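Local coordinates for dihydrodipicolinate synthase (Rhodopseudomonas palustris, PDB 3DZ1), which probably catalyses the 4-hydroxy-tetrahydrodipicolinate synthase reaction of lysine biosynthesis, in which pyruvate is condensed with aspartate semialdehyde, at residues A[109-114]-A[146-150]; A[137-143]-A[166-172]. All coordinates share one frame. Residues are numbered along the deposited sequence.

Interaction 1. Residues A[109-114]-A[146-150]; sequences APPPSL and LSVVM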
loop_
_atom_site.group_PDB
_atom_site.type_symbol
_atom_site.label_atom_id
_atom_site.label_comp_id
_atom_site.label_asym_id
_atom_site.label_seq_id
_atom_site.Cartn_x
_atom_site.Cartn_y
_atom_site.Cartn_z
ATOM N N ALA A 109 -1.450 -18.574 3.858
ATOM C CA ALA A 109 -0.939 -17.386 3.190
ATOM C C ALA A 109 -0.636 -16.392 4.302
ATOM O O ALA A 109 -1.253 -16.434 5.363
ATOM C CB ALA A 109 -1.987 -16.814 2.243
ATOM N N PRO A 110 0.323 -15.487 4.079
ATOM C CA PRO A 110 0.654 -14.510 5.116
ATOM C C PRO A 110 -0.287 -13.312 5.100
ATOM O O PRO A 110 -0.888 -12.999 4.069
ATOM C CB PRO A 110 2.072 -14.099 4.747
ATOM C CG PRO A 110 1.996 -14.069 3.250
ATOM C CD PRO A 110 1.235 -15.358 2.926
ATOM N N PRO A 111 -0.454 -12.646 6.251
ATOM C CA PRO A 111 -1.335 -11.474 6.267
ATOM C C PRO A 111 -0.672 -10.425 5.368
ATOM O O PRO A 111 0.551 -10.390 5.249
ATOM C CB PRO A 111 -1.355 -11.072 7.744
ATOM C CG PRO A 111 -0.067 -11.635 8.287
ATOM C CD PRO A 111 0.004 -12.978 7.609
ATOM N N PRO A 112 -1.469 -9.555 4.736
ATOM C CA PRO A 112 -0.946 -8.516 3.839
ATOM C C PRO A 112 -0.003 -7.456 4.413
ATOM O O PRO A 112 0.639 -6.730 3.654
ATOM C CB PRO A 112 -2.218 -7.900 3.255
ATOM C CG PRO A 112 -3.185 -8.012 4.399
ATOM C CD PRO A 112 -2.927 -9.419 4.908
ATOM N N SER A 113 0.106 -7.381 5.735
ATOM C CA SER A 113 0.954 -6.371 6.366
ATOM C C SER A 113 2.425 -6.731 6.567
ATOM O O SER A 113 3.253 -5.843 6.760
ATOM C CB SER A 113 0.359 -5.968 7.718
ATOM O OG SER A 113 0.359 -7.058 8.624
ATOM N N LEU A 114 2.754 -8.017 6.524
ATOM C CA LEU A 114 4.135 -8.450 6.730
ATOM C C LEU A 114 5.103 -7.885 5.689
ATOM O O LEU A 114 4.897 -8.037 4.482
ATOM C CB LEU A 114 4.209 -9.979 6.730
ATOM C CG LEU A 114 3.227 -10.713 7.649
ATOM C CD1 LEU A 114 3.547 -12.199 7.640
ATOM C CD2 LEU A 114 3.311 -10.159 9.064
ATOM N N LEU A 146 -1.544 -10.564 -2.369
ATOM C CA LEU A 146 -1.260 -10.513 -0.942
ATOM C C LEU A 146 -0.234 -9.463 -0.512
ATOM O O LEU A 146 -0.019 -9.258 0.684
ATOM C CB LEU A 146 -0.826 -11.901 -0.473
ATOM C CG LEU A 146 -1.815 -13.010 -0.846
ATOM C CD1 LEU A 146 -1.282 -14.351 -0.376
ATOM C CD2 LEU A 146 -3.176 -12.725 -0.215
ATOM N N SER A 147 0.397 -8.807 -1.484
ATOM C CA SER A 147 1.385 -7.762 -1.218
ATOM C C SER A 147 2.718 -8.265 -0.681
ATOM O O SER A 147 3.771 -7.787 -1.088
ATOM C CB SER A 147 0.809 -6.730 -0.239
ATOM O OG SER A 147 -0.413 -6.196 -0.726
ATOM N N VAL A 148 2.677 -9.222 0.238
ATOM C CA VAL A 148 3.907 -9.749 0.818
ATOM C C VAL A 148 4.845 -10.343 -0.230
ATOM O O VAL A 148 4.412 -11.041 -1.144
ATOM C CB VAL A 148 3.599 -10.826 1.874
ATOM C CG1 VAL A 148 4.897 -11.385 2.447
ATOM C CG2 VAL A 148 2.731 -10.237 2.977
ATOM N N VAL A 149 6.134 -10.053 -0.094
ATOM C CA VAL A 149 7.130 -10.584 -1.014
ATOM C C VAL A 149 8.097 -11.450 -0.210
ATOM O O VAL A 149 8.599 -11.025 0.831
ATOM C CB VAL A 149 7.920 -9.454 -1.726
ATOM C CG1 VAL A 149 9.011 -10.052 -2.613
ATOM C CG2 VAL A 149 6.976 -8.605 -2.554
HETATM N N MSE A 150 8.340 -12.664 -0.696
HETATM C CA MSE A 150 9.234 -13.610 -0.034
HETATM C C MSE A 150 10.388 -14.030 -0.940
HETATM O O MSE A 150 10.161 -14.603 -2.004
HETATM C CB MSE A 150 8.460 -14.869 0.363
HETATM C CG MSE A 150 7.187 -14.617 1.142
HETATM SE SE MSE A 150 6.358 -16.305 1.617
HETATM C CE MSE A 150 4.704 -15.644 2.348
#
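V148, P110 and L146 carry most of this contact, which has no hydrogen bond between its two segments. V148 points into the type I turn P111-L114: its CG2 lies 3.2 Å from P111 O, 3.4 Å from L114 O and 4.0 Å from L114 CB. The P110 ring packs against two residues, its CG lying 3.9 Å from V148 CB and 3.3 Å from M150 CE, the tip of an extended selenomethionine. Both segments are loops at the C-terminal mouth of a TIM barrel: 109-114 leaves strand 105-108, whereas helices 143-146 and 152-161 are joined through residues 146-150. L146 ends the first of these helices, and its CD1 reaches A109 CB (3.7 Å) and P110 CD (4.3 Å), while P112 CA makes a CA-H...O contact with L146 O (3.4 Å). S147 then takes a positive phi of 72°, turning the chain so that V148 faces the prolines. Helix 117-131 adds I120 against V148 and F124 against P110; L114 O accepts a hydrogen bond from R115 of a second subunit.

Interaction 2. Residues A[137-143]-A[166-172]; sequences WVLQDYP and VMLKHED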
loop_
_atom_site.group_PDB
_atom_site.type_symbol
_atom_site.label_atom_id
_atom_site.label_comp_id
_atom_site.label_asym_id
_atom_site.label_seq_id
_atom_site.Cartn_x
_atom_site.Cartn_y
_atom_site.Cartn_z
ATOM N N TRP A 137 1.443 -28.708 5.547
ATOM C CA TRP A 137 0.878 -27.477 5.023
ATOM C C TRP A 137 1.568 -26.938 3.786
ATOM O O TRP A 137 2.685 -27.339 3.442
ATOM C CB TRP A 137 0.811 -26.398 6.110
ATOM C CG TRP A 137 2.131 -25.964 6.668
ATOM C CD1 TRP A 137 2.933 -26.658 7.530
ATOM C CD2 TRP A 137 2.788 -24.717 6.423
ATOM N NE1 TRP A 137 4.048 -25.916 7.840
ATOM C CE2 TRP A 137 3.984 -24.719 7.172
ATOM C CE3 TRP A 137 2.480 -23.594 5.642
ATOM C CZ2 TRP A 137 4.875 -23.641 7.164
ATOM C CZ3 TRP A 137 3.366 -22.521 5.634
ATOM C CH2 TRP A 137 4.550 -22.554 6.392
ATOM N N VAL A 138 0.868 -26.027 3.122
ATOM C CA VAL A 138 1.324 -25.401 1.890
ATOM C C VAL A 138 1.540 -23.906 2.076
ATOM O O VAL A 138 0.653 -23.197 2.554
ATOM C CB VAL A 138 0.276 -25.604 0.775
ATOM C CG1 VAL A 138 0.763 -24.987 -0.528
ATOM C CG2 VAL A 138 -0.022 -27.084 0.616
ATOM N N LEU A 139 2.722 -23.437 1.694
ATOM C CA LEU A 139 3.062 -22.019 1.800
ATOM C C LEU A 139 2.611 -21.313 0.523
ATOM O O LEU A 139 3.085 -21.638 -0.567
ATOM C CB LEU A 139 4.579 -21.855 1.972
ATOM C CG LEU A 139 5.121 -20.419 1.999
ATOM C CD1 LEU A 139 4.489 -19.647 3.147
ATOM C CD2 LEU A 139 6.635 -20.449 2.135
ATOM N N GLN A 140 1.690 -20.360 0.648
ATOM C CA GLN A 140 1.216 -19.627 -0.524
ATOM C C GLN A 140 2.001 -18.331 -0.718
ATOM O O GLN A 140 2.019 -17.464 0.156
ATOM C CB GLN A 140 -0.279 -19.310 -0.411
ATOM C CG GLN A 140 -0.777 -18.403 -1.530
ATOM C CD GLN A 140 -2.280 -18.225 -1.525
ATOM O OE1 GLN A 140 -2.904 -18.168 -0.467
ATOM N NE2 GLN A 140 -2.867 -18.119 -2.710
ATOM N N ASP A 141 2.645 -18.219 -1.876
ATOM C CA ASP A 141 3.462 -17.062 -2.245
ATOM C C ASP A 141 2.798 -16.390 -3.450
ATOM O O ASP A 141 3.032 -16.771 -4.594
ATOM C CB ASP A 141 4.871 -17.548 -2.602
ATOM C CG ASP A 141 5.791 -16.427 -3.040
ATOM O OD1 ASP A 141 5.467 -15.241 -2.801
ATOM O OD2 ASP A 141 6.852 -16.740 -3.617
ATOM N N TYR A 142 1.979 -15.379 -3.179
ATOM C CA TYR A 142 1.226 -14.688 -4.223
ATOM C C TYR A 142 1.226 -13.179 -3.979
ATOM O O TYR A 142 0.209 -12.599 -3.595
ATOM C CB TYR A 142 -0.203 -15.241 -4.203
ATOM C CG TYR A 142 -1.101 -14.877 -5.362
ATOM C CD1 TYR A 142 -0.585 -14.404 -6.569
ATOM C CD2 TYR A 142 -2.478 -15.078 -5.269
ATOM C CE1 TYR A 142 -1.425 -14.144 -7.654
ATOM C CE2 TYR A 142 -3.320 -14.825 -6.345
ATOM C CZ TYR A 142 -2.791 -14.360 -7.532
ATOM O OH TYR A 142 -3.633 -14.123 -8.593
ATOM N N PRO A 143 2.371 -12.522 -4.217
ATOM C CA PRO A 143 2.548 -11.078 -4.032
ATOM C C PRO A 143 1.494 -10.213 -4.721
ATOM O O PRO A 143 1.032 -9.220 -4.160
ATOM C CB PRO A 143 3.940 -10.825 -4.609
ATOM C CG PRO A 143 4.653 -12.112 -4.367
ATOM C CD PRO A 143 3.610 -13.139 -4.724
ATOM N N VAL A 166 5.348 -28.926 3.431
ATOM C CA VAL A 166 5.717 -29.850 2.365
ATOM C C VAL A 166 5.580 -29.296 0.956
ATOM O O VAL A 166 6.026 -29.923 -0.004
ATOM C CB VAL A 166 4.863 -31.141 2.438
ATOM C CG1 VAL A 166 5.101 -31.857 3.766
ATOM C CG2 VAL A 166 3.383 -30.798 2.284
HETATM N N MSE A 167 4.980 -28.121 0.822
HETATM C CA MSE A 167 4.771 -27.580 -0.510
HETATM C C MSE A 167 4.726 -26.065 -0.572
HETATM O O MSE A 167 4.354 -25.392 0.392
HETATM C CB MSE A 167 3.452 -28.132 -1.066
HETATM C CG MSE A 167 3.047 -27.618 -2.448
HETATM SE SE MSE A 167 1.185 -28.063 -2.844
HETATM C CE MSE A 167 1.423 -29.960 -3.205
ATOM N N LEU A 168 5.118 -25.543 -1.727
ATOM C CA LEU A 168 5.066 -24.120 -1.986
ATOM C C LEU A 168 4.088 -23.950 -3.137
ATOM O O LEU A 168 4.212 -24.635 -4.160
ATOM C CB LEU A 168 6.430 -23.578 -2.428
ATOM C CG LEU A 168 6.391 -22.180 -3.072
ATOM C CD1 LEU A 168 6.095 -21.127 -2.011
ATOM C CD2 LEU A 168 7.724 -21.874 -3.754
ATOM N N LYS A 169 3.093 -23.084 -2.963
ATOM C CA LYS A 169 2.181 -22.803 -4.059
ATOM C C LYS A 169 2.839 -21.569 -4.643
ATOM O O LYS A 169 2.710 -20.468 -4.104
ATOM C CB LYS A 169 0.772 -22.440 -3.600
ATOM C CG LYS A 169 -0.153 -22.231 -4.798
ATOM C CD LYS A 169 -1.452 -21.532 -4.446
ATOM C CE LYS A 169 -2.292 -21.336 -5.701
ATOM N NZ LYS A 169 -3.504 -20.519 -5.456
ATOM N N HIS A 170 3.571 -21.780 -5.726
ATOM C CA HIS A 170 4.318 -20.732 -6.408
ATOM C C HIS A 170 3.471 -19.831 -7.300
ATOM O O HIS A 170 2.993 -20.253 -8.355
ATOM C CB HIS A 170 5.433 -21.388 -7.229
ATOM C CG HIS A 170 6.236 -20.428 -8.050
ATOM N ND1 HIS A 170 7.263 -19.672 -7.526
ATOM C CD2 HIS A 170 6.162 -20.101 -9.361
ATOM C CE1 HIS A 170 7.786 -18.920 -8.478
ATOM N NE2 HIS A 170 7.136 -19.162 -9.601
ATOM N N GLU A 171 3.300 -18.581 -6.880
ATOM C CA GLU A 171 2.513 -17.629 -7.652
ATOM C C GLU A 171 3.237 -16.295 -7.856
ATOM O O GLU A 171 2.623 -15.302 -8.258
ATOM C CB GLU A 171 1.157 -17.398 -6.968
ATOM C CG GLU A 171 0.355 -18.679 -6.788
ATOM C CD GLU A 171 -1.117 -18.421 -6.521
ATOM O OE1 GLU A 171 -1.517 -18.330 -5.339
ATOM O OE2 GLU A 171 -1.869 -18.299 -7.510
ATOM N N ASP A 172 4.538 -16.266 -7.580
ATOM C CA ASP A 172 5.300 -15.032 -7.757
ATOM C C ASP A 172 5.298 -14.659 -9.237
ATOM O O ASP A 172 5.261 -15.532 -10.114
ATOM C CB ASP A 172 6.738 -15.190 -7.261
ATOM C CG ASP A 172 7.397 -13.854 -6.976
ATOM O OD1 ASP A 172 6.749 -12.812 -7.221
ATOM O OD2 ASP A 172 8.554 -13.838 -6.508
HETATM O O HOH W 1 5.999 -17.990 -5.782
#
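Parallel strands 137-141 and 166-170 adjoin in the barrel, their ladder including L139 N to M167 O (2.9 Å) and K169 N to L139 O (2.8 Å). V138, Q140, M167 and K169 face the barrel interior. V138 is t, with CG2 3.8 Å from M167 SE. K169 is extended, t at all four chi angles, carrying its NZ to a salt bridge with E171 OE1 (3.0 Å). Q140, t at chi1 and chi2, donates from NE2 to that same E171 OE1 (3.0 Å), while E171 OE2 accepts from N200. On the helix-facing side L139 and L168, both tp, meet at L139 CG and L168 CD1 (4.2 Å). D141 OD2 and D172 OD2 lie 4.4 Å apart; both form salt bridges with K178, and a water links D141 OD2 (2.6 Å) to D172 N (2.9 Å). K169 is probably the Schiff-base lysine, as in DapA relatives; its amine carries no adduct, and the salt bridge implies a charged form that must lose a proton before attacking pyruvate.

From the N terminus, strand 105-108 runs into 109-114, helix 117-131 leads to strand 137-141, the short helix 143-146 gives way to 146-150, and helix 152-161 returns the chain to strand 165-170. Interaction 1 closes a loop of 31 residues and interaction 2 one of 22; their segments alternate, so the loops cross. Interaction 2 joins the fifth and sixth barrel strands, interaction 1 the loops beyond the fourth and fifth. Q140 is the main meeting point: its OE1 lies 3.2 Å from A109 CB and its O 3.6 Å from P110 CD. V148 O meets P143 CG at 3.4 Å, and K178 binds M150 O as well as D141 and D172.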